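Local structure of putative membrane anchored protein (Corynebacterium diphtheriae, 3LSO) at residues S50-M55 against K70-S75; S75-N80 against G130-I135; N86-K91 against T164-G169; S92-N97 against T159-T164. The protein is of unknown function but, as a putative membrane-anchored protein with an N-terminal domain of the E-set type, is probably displayed at the bacterial cell surface. All coordinates share one frame; numbering follows the deposited sequence.

Contact 1: S50-M55 against K70-S75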
loop_
_atom_site.group_PDB
_atom_site.type_symbol
_atom_site.label_atom_id
_atom_site.label_comp_id
_atom_site.label_asym_id
_atom_site.label_seq_id
_atom_site.Cartn_x
_atom_site.Cartn_y
_atom_site.Cartn_z
ATOM N N SER A 50 -11.447 38.753 5.200
ATOM C CA SER A 50 -10.611 38.167 4.135
ATOM C C SER A 50 -9.273 37.630 4.678
ATOM O O SER A 50 -8.558 38.348 5.370
ATOM C CB SER A 50 -10.369 39.223 3.054
ATOM O OG SER A 50 -9.723 38.670 1.929
ATOM N N ALA A 51 -8.934 36.377 4.372
ATOM C CA ALA A 51 -7.712 35.752 4.926
ATOM C C ALA A 51 -6.988 34.747 4.009
ATOM O O ALA A 51 -7.628 33.959 3.297
ATOM C CB ALA A 51 -8.012 35.104 6.278
ATOM N N GLU A 52 -5.653 34.783 4.056
ATOM C CA GLU A 52 -4.787 33.839 3.332
ATOM C C GLU A 52 -4.203 32.782 4.279
ATOM O O GLU A 52 -3.439 33.120 5.187
ATOM C CB GLU A 52 -3.651 34.587 2.618
ATOM C CG GLU A 52 -2.570 33.686 2.006
ATOM C CD GLU A 52 -1.513 34.465 1.218
ATOM O OE1 GLU A 52 -1.406 35.706 1.374
ATOM O OE2 GLU A 52 -0.782 33.831 0.430
ATOM N N PHE A 53 -4.561 31.514 4.059
ATOM C CA PHE A 53 -4.037 30.390 4.853
ATOM C C PHE A 53 -2.991 29.595 4.085
ATOM O O PHE A 53 -3.334 28.808 3.190
ATOM C CB PHE A 53 -5.157 29.426 5.237
ATOM C CG PHE A 53 -5.901 29.810 6.473
ATOM C CD1 PHE A 53 -5.804 29.022 7.621
ATOM C CD2 PHE A 53 -6.720 30.939 6.491
ATOM C CE1 PHE A 53 -6.505 29.350 8.789
ATOM C CE2 PHE A 53 -7.423 31.280 7.643
ATOM C CZ PHE A 53 -7.310 30.478 8.805
ATOM N N GLU A 54 -1.722 29.775 4.439
ATOM C CA GLU A 54 -0.644 29.004 3.807
ATOM C C GLU A 54 -0.247 27.790 4.639
ATOM O O GLU A 54 0.294 27.917 5.733
ATOM C CB GLU A 54 0.565 29.894 3.529
ATOM C CG GLU A 54 0.309 30.965 2.490
ATOM C CD GLU A 54 1.286 32.108 2.598
ATOM O OE1 GLU A 54 1.604 32.512 3.746
ATOM O OE2 GLU A 54 1.733 32.603 1.533
HETATM N N MSE A 55 -0.542 26.608 4.122
HETATM C CA MSE A 55 -0.169 25.378 4.790
HETATM C C MSE A 55 0.324 24.406 3.751
HETATM O O MSE A 55 0.008 24.558 2.568
HETATM C CB MSE A 55 -1.375 24.764 5.485
HETATM C CG MSE A 55 -2.016 25.655 6.505
HETATM SE SE MSE A 55 -3.811 25.064 6.769
HETATM C CE MSE A 55 -3.488 23.615 7.994
ATOM N N LYS A 70 -2.227 35.119 7.007
ATOM C CA LYS A 70 -2.256 36.538 6.686
ATOM C C LYS A 70 -3.718 37.018 6.696
ATOM O O LYS A 70 -4.550 36.527 5.928
ATOM C CB LYS A 70 -1.544 36.846 5.356
ATOM C CG LYS A 70 -1.225 38.345 5.189
ATOM C CD LYS A 70 -0.342 38.664 3.968
ATOM C CE LYS A 70 -0.007 40.171 3.890
ATOM N NZ LYS A 70 0.544 40.628 2.561
ATOM N N ILE A 71 -4.034 37.950 7.592
ATOM C CA ILE A 71 -5.362 38.570 7.607
ATOM C C ILE A 71 -5.278 39.902 6.894
ATOM O O ILE A 71 -4.439 40.724 7.235
ATOM C CB ILE A 71 -5.894 38.765 9.040
ATOM C CG1 ILE A 71 -6.551 37.478 9.539
ATOM C CG2 ILE A 71 -6.911 39.885 9.085
ATOM C CD1 ILE A 71 -6.556 37.332 11.022
ATOM N N LYS A 72 -6.132 40.109 5.896
ATOM C CA LYS A 72 -6.114 41.352 5.121
ATOM C C LYS A 72 -6.941 42.440 5.817
ATOM O O LYS A 72 -7.957 42.140 6.469
ATOM C CB LYS A 72 -6.570 41.126 3.668
ATOM C CG LYS A 72 -5.659 40.210 2.822
ATOM C CD LYS A 72 -4.249 40.793 2.576
ATOM C CE LYS A 72 -3.605 40.275 1.266
ATOM N NZ LYS A 72 -3.257 38.808 1.243
ATOM N N ASP A 73 -6.483 43.690 5.682
ATOM C CA ASP A 73 -7.094 44.858 6.347
ATOM C C ASP A 73 -8.571 45.012 6.004
ATOM O O ASP A 73 -9.006 44.663 4.908
ATOM C CB ASP A 73 -6.374 46.154 5.945
ATOM C CG ASP A 73 -4.919 46.204 6.399
ATOM O OD1 ASP A 73 -4.446 45.249 7.054
ATOM O OD2 ASP A 73 -4.246 47.217 6.095
ATOM N N ILE A 74 -9.338 45.543 6.946
ATOM C CA ILE A 74 -10.737 45.869 6.680
ATOM C C ILE A 74 -11.026 47.349 6.908
ATOM O O ILE A 74 -10.572 47.917 7.899
ATOM C CB ILE A 74 -11.706 45.097 7.586
ATOM C CG1 ILE A 74 -11.142 43.728 7.963
ATOM C CG2 ILE A 74 -13.062 44.997 6.907
ATOM C CD1 ILE A 74 -11.481 43.302 9.372
ATOM N N SER A 75 -11.782 47.959 5.993
ATOM C CA SER A 75 -12.385 49.269 6.229
ATOM C C SER A 75 -13.856 49.160 6.616
ATOM O O SER A 75 -14.607 48.371 6.054
ATOM C CB SER A 75 -12.231 50.164 5.005
ATOM O OG SER A 75 -11.086 50.984 5.136
#

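Contact 2: S75-N80 against G130-I135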
loop_
_atom_site.group_PDB
_atom_site.type_symbol
_atom_site.label_atom_id
_atom_site.label_comp_id
_atom_site.label_asym_id
_atom_site.label_seq_id
_atom_site.Cartn_x
_atom_site.Cartn_y
_atom_site.Cartn_z
ATOM N N SER A 75 -11.782 47.959 5.993
ATOM C CA SER A 75 -12.385 49.269 6.229
ATOM C C SER A 75 -13.856 49.160 6.616
ATOM O O SER A 75 -14.607 48.371 6.054
ATOM C CB SER A 75 -12.231 50.164 5.005
ATOM O OG SER A 75 -11.086 50.984 5.136
ATOM N N VAL A 76 -14.262 49.957 7.588
ATOM C CA VAL A 76 -15.661 50.052 7.959
ATOM C C VAL A 76 -16.039 51.523 7.863
ATOM O O VAL A 76 -15.354 52.378 8.420
ATOM C CB VAL A 76 -15.900 49.500 9.380
ATOM C CG1 VAL A 76 -17.307 49.793 9.843
ATOM C CG2 VAL A 76 -15.627 48.000 9.428
ATOM N N SER A 77 -17.114 51.823 7.144
ATOM C CA SER A 77 -17.429 53.213 6.828
ATOM C C SER A 77 -18.753 53.747 7.382
ATOM O O SER A 77 -19.534 54.377 6.651
ATOM C CB SER A 77 -17.322 53.467 5.320
ATOM O OG SER A 77 -16.047 53.984 4.994
ATOM N N ASN A 78 -18.994 53.509 8.667
ATOM C CA ASN A 78 -19.997 54.266 9.424
ATOM C C ASN A 78 -19.656 55.770 9.383
ATOM O O ASN A 78 -18.477 56.133 9.421
ATOM C CB ASN A 78 -20.040 53.747 10.872
ATOM C CG ASN A 78 -20.914 54.586 11.784
ATOM O OD1 ASN A 78 -21.461 55.613 11.375
ATOM N ND2 ASN A 78 -21.051 54.146 13.040
ATOM N N ASP A 79 -20.672 56.634 9.296
ATOM C CA ASP A 79 -20.447 58.099 9.243
ATOM C C ASP A 79 -20.132 58.794 10.591
ATOM O O ASP A 79 -19.537 59.878 10.595
ATOM C CB ASP A 79 -21.604 58.819 8.542
ATOM C CG ASP A 79 -21.132 60.033 7.738
ATOM O OD1 ASP A 79 -20.479 59.834 6.680
ATOM O OD2 ASP A 79 -21.417 61.182 8.157
ATOM N N ASN A 80 -20.524 58.164 11.708
ATOM C CA ASN A 80 -20.213 58.643 13.074
ATOM C C ASN A 80 -18.759 58.467 13.492
ATOM O O ASN A 80 -18.340 59.004 14.518
ATOM C CB ASN A 80 -21.058 57.919 14.126
ATOM C CG ASN A 80 -22.461 57.666 13.671
ATOM O OD1 ASN A 80 -22.886 56.515 13.577
ATOM N ND2 ASN A 80 -23.194 58.733 13.373
ATOM N N GLY A 130 -10.293 58.980 10.365
ATOM C CA GLY A 130 -11.339 59.919 9.984
ATOM C C GLY A 130 -12.716 59.290 9.934
ATOM O O GLY A 130 -13.323 58.982 10.959
ATOM N N ASN A 131 -13.169 59.097 8.703
ATOM C CA ASN A 131 -14.480 58.569 8.341
ATOM C C ASN A 131 -14.536 57.046 8.453
ATOM O O ASN A 131 -15.611 56.447 8.488
ATOM C CB ASN A 131 -14.739 58.988 6.884
ATOM C CG ASN A 131 -16.133 58.646 6.400
ATOM O OD1 ASN A 131 -17.123 58.811 7.127
ATOM N ND2 ASN A 131 -16.220 58.182 5.153
ATOM N N SER A 132 -13.354 56.442 8.515
ATOM C CA SER A 132 -13.176 55.004 8.403
ATOM C C SER A 132 -12.614 54.395 9.693
ATOM O O SER A 132 -12.080 55.102 10.542
ATOM C CB SER A 132 -12.225 54.731 7.237
ATOM O OG SER A 132 -12.447 53.454 6.682
ATOM N N LEU A 133 -12.756 53.083 9.842
ATOM C CA LEU A 133 -12.088 52.348 10.909
ATOM C C LEU A 133 -11.342 51.149 10.317
ATOM O O LEU A 133 -11.952 50.208 9.795
ATOM C CB LEU A 133 -13.083 51.912 11.986
ATOM C CG LEU A 133 -12.541 51.259 13.270
ATOM C CD1 LEU A 133 -12.067 52.287 14.283
ATOM C CD2 LEU A 133 -13.587 50.359 13.910
ATOM N N ARG A 134 -10.018 51.202 10.410
ATOM C CA ARG A 134 -9.136 50.233 9.783
ATOM C C ARG A 134 -8.663 49.162 10.786
ATOM O O ARG A 134 -7.826 49.432 11.654
ATOM C CB ARG A 134 -7.957 50.977 9.138
ATOM C CG ARG A 134 -7.179 50.207 8.089
ATOM C CD ARG A 134 -6.581 51.162 7.078
ATOM N NE ARG A 134 -5.326 50.667 6.515
ATOM C CZ ARG A 134 -4.392 51.440 5.950
ATOM N NH1 ARG A 134 -4.559 52.758 5.871
ATOM N NH2 ARG A 134 -3.275 50.900 5.466
ATOM N N ILE A 135 -9.223 47.955 10.661
ATOM C CA ILE A 135 -8.846 46.801 11.496
ATOM C C ILE A 135 -7.785 45.936 10.813
ATOM O O ILE A 135 -8.031 45.393 9.737
ATOM C CB ILE A 135 -10.063 45.928 11.846
ATOM C CG1 ILE A 135 -10.902 46.568 12.939
ATOM C CG2 ILE A 135 -9.636 44.579 12.363
ATOM C CD1 ILE A 135 -12.251 46.962 12.479
#

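Contact 3: N86-K91 against T164-G169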
loop_
_atom_site.group_PDB
_atom_site.type_symbol
_atom_site.label_atom_id
_atom_site.label_comp_id
_atom_site.label_asym_id
_atom_site.label_seq_id
_atom_site.Cartn_x
_atom_site.Cartn_y
_atom_site.Cartn_z
ATOM N N ASN A 86 -11.038 58.738 19.739
ATOM C CA ASN A 86 -10.109 57.620 19.976
ATOM C C ASN A 86 -10.748 56.222 19.859
ATOM O O ASN A 86 -11.965 56.065 19.982
ATOM C CB ASN A 86 -9.410 57.780 21.330
ATOM C CG ASN A 86 -10.389 57.844 22.486
ATOM O OD1 ASN A 86 -10.970 56.822 22.891
ATOM N ND2 ASN A 86 -10.593 59.052 23.021
ATOM N N ALA A 87 -9.916 55.209 19.627
ATOM C CA ALA A 87 -10.382 53.835 19.494
ATOM C C ALA A 87 -9.230 52.863 19.602
ATOM O O ALA A 87 -8.152 53.091 19.052
ATOM C CB ALA A 87 -11.096 53.628 18.170
ATOM N N LYS A 88 -9.473 51.786 20.332
ATOM C CA LYS A 88 -8.580 50.651 20.396
ATOM C C LYS A 88 -9.444 49.445 20.726
ATOM O O LYS A 88 -10.513 49.590 21.321
ATOM C CB LYS A 88 -7.466 50.854 21.438
ATOM C CG LYS A 88 -7.882 51.437 22.804
ATOM C CD LYS A 88 -6.802 51.159 23.868
ATOM C CE LYS A 88 -6.613 52.333 24.855
ATOM N NZ LYS A 88 -7.532 52.303 26.037
ATOM N N LEU A 89 -9.008 48.260 20.312
ATOM C CA LEU A 89 -9.684 47.027 20.718
ATOM C C LEU A 89 -9.126 46.523 22.040
ATOM O O LEU A 89 -7.930 46.615 22.289
ATOM C CB LEU A 89 -9.518 45.966 19.642
ATOM C CG LEU A 89 -9.989 46.358 18.253
ATOM C CD1 LEU A 89 -9.767 45.203 17.362
ATOM C CD2 LEU A 89 -11.453 46.762 18.228
ATOM N N THR A 90 -9.988 45.985 22.889
ATOM C CA THR A 90 -9.542 45.488 24.193
ATOM C C THR A 90 -9.598 43.968 24.242
ATOM O O THR A 90 -8.835 43.343 24.974
ATOM C CB THR A 90 -10.369 46.094 25.344
ATOM O OG1 THR A 90 -11.751 45.773 25.163
ATOM C CG2 THR A 90 -10.214 47.610 25.381
ATOM N N LYS A 91 -10.525 43.401 23.461
ATOM C CA LYS A 91 -10.637 41.960 23.216
ATOM C C LYS A 91 -10.908 41.731 21.726
ATOM O O LYS A 91 -11.477 42.586 21.071
ATOM C CB LYS A 91 -11.809 41.360 23.994
ATOM C CG LYS A 91 -11.645 41.216 25.498
ATOM C CD LYS A 91 -13.028 41.345 26.172
ATOM C CE LYS A 91 -13.111 40.514 27.458
ATOM N NZ LYS A 91 -12.583 39.136 27.218
ATOM N N THR A 164 -14.190 43.695 21.532
ATOM C CA THR A 164 -14.614 44.785 22.402
ATOM C C THR A 164 -13.750 46.021 22.125
ATOM O O THR A 164 -12.528 45.949 22.134
ATOM C CB THR A 164 -14.622 44.370 23.915
ATOM O OG1 THR A 164 -15.587 43.333 24.105
ATOM C CG2 THR A 164 -15.018 45.520 24.801
ATOM N N ALA A 165 -14.408 47.145 21.868
ATOM C CA ALA A 165 -13.736 48.388 21.514
ATOM C C ALA A 165 -13.928 49.392 22.612
ATOM O O ALA A 165 -14.975 49.450 23.227
ATOM C CB ALA A 165 -14.298 48.955 20.221
ATOM N N SER A 166 -12.914 50.200 22.836
ATOM C CA SER A 166 -13.005 51.266 23.775
ATOM C C SER A 166 -12.940 52.508 22.923
ATOM O O SER A 166 -11.869 52.868 22.437
ATOM C CB SER A 166 -11.830 51.192 24.734
ATOM O OG SER A 166 -11.687 52.405 25.417
ATOM N N VAL A 167 -14.098 53.133 22.710
ATOM C CA VAL A 167 -14.205 54.369 21.920
ATOM C C VAL A 167 -14.682 55.549 22.756
ATOM O O VAL A 167 -15.757 55.492 23.349
ATOM C CB VAL A 167 -15.184 54.217 20.734
ATOM C CG1 VAL A 167 -15.310 55.554 19.978
ATOM C CG2 VAL A 167 -14.740 53.105 19.803
ATOM N N ASP A 168 -13.885 56.619 22.778
ATOM C CA ASP A 168 -14.228 57.856 23.502
ATOM C C ASP A 168 -14.696 57.632 24.931
ATOM O O ASP A 168 -15.571 58.344 25.396
ATOM C CB ASP A 168 -15.325 58.647 22.770
ATOM C CG ASP A 168 -14.838 59.295 21.475
ATOM O OD1 ASP A 168 -13.663 59.727 21.379
ATOM O OD2 ASP A 168 -15.661 59.383 20.543
ATOM N N GLY A 169 -14.125 56.642 25.618
ATOM C CA GLY A 169 -14.541 56.309 26.989
ATOM C C GLY A 169 -15.726 55.359 27.115
ATOM O O GLY A 169 -16.081 54.963 28.218
#

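Contact 4: S92-N97 against T159-T164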
loop_
_atom_site.group_PDB
_atom_site.type_symbol
_atom_site.label_atom_id
_atom_site.label_comp_id
_atom_site.label_asym_id
_atom_site.label_seq_id
_atom_site.Cartn_x
_atom_site.Cartn_y
_atom_site.Cartn_z
ATOM N N SER A 92 -10.504 40.573 21.202
ATOM C CA SER A 92 -10.933 40.124 19.881
ATOM C C SER A 92 -10.798 38.614 19.761
ATOM O O SER A 92 -10.024 37.988 20.489
ATOM C CB SER A 92 -10.137 40.788 18.771
ATOM O OG SER A 92 -8.872 40.168 18.647
ATOM N N SER A 93 -11.572 38.048 18.835
ATOM C CA SER A 93 -11.539 36.615 18.513
ATOM C C SER A 93 -11.875 36.370 17.055
ATOM O O SER A 93 -12.878 36.868 16.547
ATOM C CB SER A 93 -12.511 35.817 19.388
ATOM O OG SER A 93 -11.901 35.515 20.613
ATOM N N ILE A 94 -11.024 35.607 16.385
ATOM C CA ILE A 94 -11.333 35.083 15.069
ATOM C C ILE A 94 -11.688 33.617 15.287
ATOM O O ILE A 94 -10.863 32.838 15.760
ATOM C CB ILE A 94 -10.111 35.171 14.161
ATOM C CG1 ILE A 94 -9.427 36.541 14.295
ATOM C CG2 ILE A 94 -10.482 34.815 12.715
ATOM C CD1 ILE A 94 -9.909 37.562 13.315
ATOM N N ARG A 95 -12.918 33.240 14.982
ATOM C CA ARG A 95 -13.341 31.870 15.230
ATOM C C ARG A 95 -13.368 31.011 13.940
ATOM O O ARG A 95 -14.098 31.299 12.985
ATOM C CB ARG A 95 -14.664 31.848 15.989
ATOM C CG ARG A 95 -14.613 32.718 17.236
ATOM C CD ARG A 95 -15.890 32.667 18.067
ATOM N NE ARG A 95 -16.122 31.312 18.555
ATOM C CZ ARG A 95 -17.073 30.502 18.102
ATOM N NH1 ARG A 95 -17.912 30.902 17.152
ATOM N NH2 ARG A 95 -17.191 29.280 18.602
ATOM N N ILE A 96 -12.534 29.972 13.920
ATOM C CA ILE A 96 -12.409 29.081 12.768
ATOM C C ILE A 96 -12.680 27.624 13.136
ATOM O O ILE A 96 -12.116 27.096 14.083
ATOM C CB ILE A 96 -11.024 29.272 12.074
ATOM C CG1 ILE A 96 -10.953 30.693 11.508
ATOM C CG2 ILE A 96 -10.810 28.257 10.936
ATOM C CD1 ILE A 96 -9.580 31.261 11.390
ATOM N N ASN A 97 -13.575 27.001 12.383
ATOM C CA ASN A 97 -13.933 25.593 12.543
ATOM C C ASN A 97 -12.882 24.726 11.862
ATOM O O ASN A 97 -12.897 24.543 10.638
ATOM C CB ASN A 97 -15.332 25.347 11.966
ATOM C CG ASN A 97 -15.757 23.887 12.001
ATOM O OD1 ASN A 97 -15.285 23.072 12.804
ATOM N ND2 ASN A 97 -16.684 23.556 11.118
ATOM N N THR A 159 -20.297 32.674 13.929
ATOM C CA THR A 159 -19.783 33.871 14.582
ATOM C C THR A 159 -18.281 33.905 14.371
ATOM O O THR A 159 -17.507 33.459 15.217
ATOM C CB THR A 159 -20.127 33.905 16.082
ATOM O OG1 THR A 159 -21.539 33.999 16.238
ATOM C CG2 THR A 159 -19.529 35.105 16.732
ATOM N N ILE A 160 -17.871 34.411 13.218
ATOM C CA ILE A 160 -16.458 34.428 12.867
ATOM C C ILE A 160 -15.631 35.422 13.702
ATOM O O ILE A 160 -14.419 35.237 13.881
ATOM C CB ILE A 160 -16.255 34.664 11.355
ATOM C CG1 ILE A 160 -14.758 34.638 11.006
ATOM C CG2 ILE A 160 -16.953 35.951 10.901
ATOM C CD1 ILE A 160 -14.459 34.264 9.582
ATOM N N LEU A 161 -16.287 36.449 14.245
ATOM C CA LEU A 161 -15.555 37.543 14.876
ATOM C C LEU A 161 -16.322 38.239 15.996
ATOM O O LEU A 161 -17.461 38.690 15.815
ATOM C CB LEU A 161 -15.183 38.563 13.815
ATOM C CG LEU A 161 -13.913 39.399 13.894
ATOM C CD1 LEU A 161 -13.736 39.995 12.508
ATOM C CD2 LEU A 161 -13.955 40.518 14.956
ATOM N N THR A 162 -15.677 38.328 17.152
ATOM C CA THR A 162 -16.130 39.205 18.196
ATOM C C THR A 162 -14.966 40.111 18.551
ATOM O O THR A 162 -13.805 39.709 18.425
ATOM C CB THR A 162 -16.559 38.432 19.440
ATOM O OG1 THR A 162 -15.531 37.508 19.795
ATOM C CG2 THR A 162 -17.836 37.667 19.187
ATOM N N ASN A 163 -15.280 41.342 18.960
ATOM C CA ASN A 163 -14.315 42.238 19.600
ATOM C C ASN A 163 -14.982 43.190 20.586
ATOM O O ASN A 163 -16.186 43.457 20.480
ATOM C CB ASN A 163 -13.514 43.039 18.566
ATOM C CG ASN A 163 -14.364 44.032 17.805
ATOM O OD1 ASN A 163 -14.746 45.074 18.339
ATOM N ND2 ASN A 163 -14.640 43.731 16.537
ATOM N N THR A 164 -14.190 43.695 21.532
ATOM C CA THR A 164 -14.614 44.785 22.402
ATOM C C THR A 164 -13.750 46.021 22.125
ATOM O O THR A 164 -12.528 45.949 22.134
ATOM C CB THR A 164 -14.622 44.370 23.915
ATOM O OG1 THR A 164 -15.587 43.333 24.105
ATOM C CG2 THR A 164 -15.018 45.520 24.801
HETATM O O HOH W 1 -20.638 29.988 15.669
#

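Contact 1: S50-M55 against K70-S75
Ala51 stands opposite Ile71 and Glu52 opposite Lys70 in an antiparallel pairing of strands 41-54 and 65-76, part of an N-terminal domain whose family belongs to the E-set group of immunoglobulin-like beta folds. Backbone hydrogen bonds fix the register. Glu52 N donates to Lys70 O over 2.8 Å, and Lys70 N returns the bond to Glu52 O at 3.0 Å, which makes these two a hydrogen-bonded pair. A further bond of 3.0 Å runs from Lys72 N to Ser50 O. Between them Ala51 and Ile71 form a non-hydrogen-bonded pair, where Ala51 CA offers a CA-H...O contact to Lys70 O at 3.4 Å.

The apolar side-chain contact lies on the face carrying Ala51 and Ile71, both buried. Ala51 CB meets Ile71 CG1 at 4.3 Å, and Ile71 goes on to touch Ile94 of strand 87-97, so this face looks into the domain.

Glu52 and Lys70 occupy the other face, and Lys72 reaches in from beside them. Glu52 keeps its CG trans to the backbone N (chi1 171°) and stays extended, which carries its carboxylate out beside two lysines; these probably offset the nearby carboxylate of Glu54. Lys70 is also extended: its CB and CD come to 4.1 Å from Glu52 OE1, while its NZ leads away. Lys72 instead folds at chi2 and chi4, bringing its NZ to 3.6 Å from Glu52 OE1 in a long salt bridge.

Contact 2: S75-N80 against G130-I135
With chi1 at -154°, the Ser132 hydroxyl lies trans to its own backbone N and reaches Ser75, whose chi1 of -95° brings its OG round to meet it. The two OG atoms are 3.2 Å apart and hydrogen-bonded, and either may donate. Beside them the backbones pair antiparallel, but loosely. Leu133 N donates to Val76 O at 3.0 Å in the carbonyl plane, whereas Val76 N reaches Leu133 O at 3.2 Å from a tilted position, a more bent bond. Val76 O also receives a CA-H...O contact from Ser132 CA at 3.4 Å, so two donors share this oxygen.

Past Ser77 the pairing gives way to an Asx turn: Asn78 OD1 accepts from Asn80 N over 2.7 Å, the donor standing above the amide plane. Near this turn Asp79 and Asn131 approach with carboxylate and amide planes 75° apart, without a bond between their OD1 atoms.

The contact lies at the surface, where strand 65-76 ends against strand 132-136. Val76 and Asn78 lean on Gln45 of strand 41-54, while Leu133 packs on Leu128 of strand 125-129 and on Leu81, and Arg134 forms a salt bridge with Glu129 at the end of that strand.

Contact 3: N86-K91 against T164-G169
Leu89 pairs with Ala165 where the short segments 87-89 and 164-167 run antiparallel, their axes inclined at 159° and 4.7 Å apart at closest approach. Ser166 N donates to Lys88 O at 2.9 Å in a nearly straight bond (173° at the hydrogen); the return bond from Lys88 N to Ser166 O is weak.

Apolar side chains share one face. Leu89 CD2 lies 4.1 Å from Ala165 CB, and Ala87 CB touches Val167 CG2 at 4.0 Å. Leu89 reaches on to Leu124, and Val167 to Tyr84.

Farther along, Thr90 and Lys91 both face Thr164, a classic beta bulge that shifts the register by one residue. Thr164 O takes a bond of 2.7 Å from Thr90 N, which approaches almost head-on to the carbonyl, while Thr164 N donates to Lys91 O from above the carbonyl plane. Thr90 holds its OG1 between its backbone N and carbonyl carbon, and from there the hydroxyl adds a weak bond to the same Thr164 O. The aliphatic part of Lys91 runs alongside Thr164, pointing the same way, with CD 3.8 Å from Thr164 OG1.

At the far end Asn86 and Asp168 bind reciprocally. Asp168 N donates to Asn86 OD1 at 2.9 Å, and Asn86 N to Asp168 OD1 at 3.2 Å, each donor standing above the plane of its acceptor group. The amide and carboxylate are turned 81° to each other. Asp168 OD1 also takes a hydrogen bond from Lys85 N, its stronger partner, and positive phi angles at Asp168 and Gly169 turn the chain toward strand 170-178.

Contact 4: S92-N97 against T159-T164
Ile94 and Leu161 face each other across an antiparallel pairing of segments 92-97 and 160-164 of strands 87-97 and 150-167 (176° between the segment directions), in the N-terminal domain, whose family is placed among the E-set folds. Ile160 and Leu161 face Cys176 of strand 170-178, on the far edge of strand 150-167: a classic beta bulge next to the Cys32-Cys176 disulfide.

The packed side carries Ile94 and Leu161, both buried. Ile94 CD1 is 4.4 Å from Leu161 CG, and both side chains rest on Phe49 of strand 41-54. Backbone bonds hold the pair: Ser93 N gives to Thr162 O at 2.8 Å, Thr162 N returns to Ser93 O, and Arg95 N donates to Ile160 O over 2.7 Å.

The other face is polar and partly open. Ser93 CB sits 3.5 Å from Thr162 OG1, while the Ser93 hydroxyl bonds to Asn121. Arg95 bends at chi3 (62°), which brings the edge of its guanidinium to Thr159: NH1 donates to Thr159 O, near the group's plane, at 3.2 Å; Glu157 adds a long, weak ion pair. A water at the edge of the group, in its plane, bridges Arg95 NH1 and Thr159 N at 3.2 Å from each.

All four contacts are antiparallel strand pairings in the N-terminal domain. Contacts 1 and 4 are partly buried and meet through side chains: Phe53 CZ lies 3.5 Å from Ile96 CD1, and Ile71 packs on Ile94, so their apolar faces look toward each other. Contacts 2 and 3 lie at the surface, more polar, with side-chain bonds from serine, asparagine, aspartate and, weakly, threonine; they touch lightly through Leu133 and Ala87. Contacts 1 and 2 follow one another along strand 65-76 and share Ser75, whereas contacts 3 and 4 are successive parts of one pairing, 87-97 with 150-167, and share Thr164. Charge is used differently: a lysine-glutamate bridge in contact 1, an arginine on a backbone carbonyl in contact 4.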